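Local coordinates for protein putrescine aminotransferase (Halomonas elongata DSM 2581, PDB 6GWI) that probably transfers amino groups from amines such as putrescine to keto acceptors, using pyridoxal-5'-phosphate as cofactor, at residues I41-S44 with R48-D51. Numbering follows the deposited sequence.
Sequences IHDS and RILD
Ile41 and Ile49 pair across a beta hairpin formed by strands 40-43 and 48-50. They are its antiparallel hydrogen-bonded pair. Ile41 N donates a hydrogen bond to Ile49 O at 2.8 Å, and Ile49 N returns a bond to Ile41 O, also 2.8 Å. Both are nearly straight. The Ile41 and Ile49 side chains share one face of the sheet, where Ile41 CG1 lies 3.8 Å from Ile49 CB. Ile41 CG2 stands anti to its carbonyl carbon. This puts it beside the backbone N, where it meets Asp51 OD2 at 3.9 Å. Tyr82 of the second subunit packs on Ile41 and Asp51, so this buried face meets the dimer partner. Asp51 OD2 is gripped by Tyr63 OH and Gly55 N, and OD1 by Met53 N, at the turn into the next helix. On the other face the non-hydrogen-bonded pair His42 and Arg48 run side by side. The NE2 end of the imidazole meets the Arg48 chain obliquely, His42 NE2 being 3.2 Å from Arg48 CG. The His42 ring also stacks on His35, and Arg48 makes a cation-pi contact with Tyr40. Asp43 OD1 accepts a bond from Asn47 N across the connecting turn. This hairpin completes the three-stranded antiparallel sheet, with strand 31-37, characteristic of the N-terminal part of class-III aminotransferases.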
loop_
_atom_site.group_PDB
_atom_site.type_symbol
_atom_site.label_atom_id
_atom_site.label_comp_id
_atom_site.label_asym_id
_atom_site.label_seq_id
_atom_site.Cartn_x
_atom_site.Cartn_y
_atom_site.Cartn_z
ATOM N N ILE B 41 13.822 21.947 4.172
ATOM C CA ILE B 41 14.019 20.858 5.116
ATOM C C ILE B 41 15.290 21.131 5.908
ATOM O O ILE B 41 16.168 21.892 5.489
ATOM C CB ILE B 41 14.106 19.482 4.422
ATOM C CG1 ILE B 41 15.302 19.445 3.465
ATOM C CG2 ILE B 41 12.807 19.189 3.696
ATOM C CD1 ILE B 41 15.544 18.098 2.824
ATOM N N HIS B 42 15.395 20.475 7.060
ATOM C CA HIS B 42 16.547 20.612 7.939
ATOM C C HIS B 42 17.036 19.230 8.343
ATOM O O HIS B 42 16.232 18.318 8.552
ATOM C CB HIS B 42 16.192 21.422 9.187
ATOM C CG HIS B 42 15.749 22.822 8.894
ATOM N ND1 HIS B 42 14.493 23.120 8.408
ATOM C CD2 HIS B 42 16.392 24.005 9.026
ATOM C CE1 HIS B 42 14.383 24.426 8.252
ATOM N NE2 HIS B 42 15.520 24.988 8.620
ATOM N N ASP B 43 18.354 19.075 8.448
ATOM C CA ASP B 43 18.946 17.800 8.828
ATOM C C ASP B 43 19.563 17.894 10.220
ATOM O O ASP B 43 19.672 18.971 10.814
ATOM C CB ASP B 43 19.984 17.341 7.790
ATOM C CG ASP B 43 21.222 18.224 7.740
ATOM O OD1 ASP B 43 21.471 19.004 8.685
ATOM O OD2 ASP B 43 21.964 18.124 6.740
ATOM N N SER B 44 19.966 16.731 10.740
ATOM C CA SER B 44 20.439 16.637 12.115
ATOM C C SER B 44 21.737 17.399 12.351
ATOM O O SER B 44 22.086 17.652 13.509
ATOM C CB SER B 44 20.631 15.167 12.495
ATOM O OG SER B 44 21.612 14.562 11.672
ATOM N N ARG B 48 20.094 23.772 6.485
ATOM C CA ARG B 48 18.816 24.098 5.864
ATOM C C ARG B 48 18.950 23.897 4.360
ATOM O O ARG B 48 19.883 24.423 3.743
ATOM C CB ARG B 48 18.408 25.535 6.189
ATOM C CG ARG B 48 16.954 25.846 5.870
ATOM C CD ARG B 48 16.542 27.237 6.359
ATOM N NE ARG B 48 16.675 28.263 5.328
ATOM C CZ ARG B 48 15.695 29.084 4.949
ATOM N NH1 ARG B 48 14.498 29.032 5.523
ATOM N NH2 ARG B 48 15.919 29.978 3.996
ATOM N N ILE B 49 18.025 23.138 3.776
ATOM C CA ILE B 49 18.092 22.769 2.367
ATOM C C ILE B 49 16.773 23.121 1.693
ATOM O O ILE B 49 15.702 22.777 2.203
ATOM C CB ILE B 49 18.399 21.269 2.190
ATOM C CG1 ILE B 49 19.680 20.885 2.933
ATOM C CG2 ILE B 49 18.531 20.919 0.723
ATOM C CD1 ILE B 49 19.439 20.032 4.159
ATOM N N LEU B 50 16.851 23.787 0.542
ATOM C CA LEU B 50 15.665 24.054 -0.265
ATOM C C LEU B 50 15.202 22.759 -0.928
ATOM O O LEU B 50 15.918 22.194 -1.762
ATOM C CB LEU B 50 15.975 25.127 -1.308
ATOM C CG LEU B 50 14.811 25.896 -1.941
ATOM C CD1 LEU B 50 15.342 27.016 -2.839
ATOM C CD2 LEU B 50 13.888 24.989 -2.742
ATOM N N ASP B 51 14.008 22.287 -0.562
ATOM C CA ASP B 51 13.499 21.001 -1.046
ATOM C C ASP B 51 12.878 21.193 -2.424
ATOM O O ASP B 51 11.673 21.400 -2.568
ATOM C CB ASP B 51 12.487 20.411 -0.068
ATOM C CG ASP B 51 12.052 18.999 -0.450
ATOM O OD1 ASP B 51 12.574 18.455 -1.446
ATOM O OD2 ASP B 51 11.180 18.433 0.242
#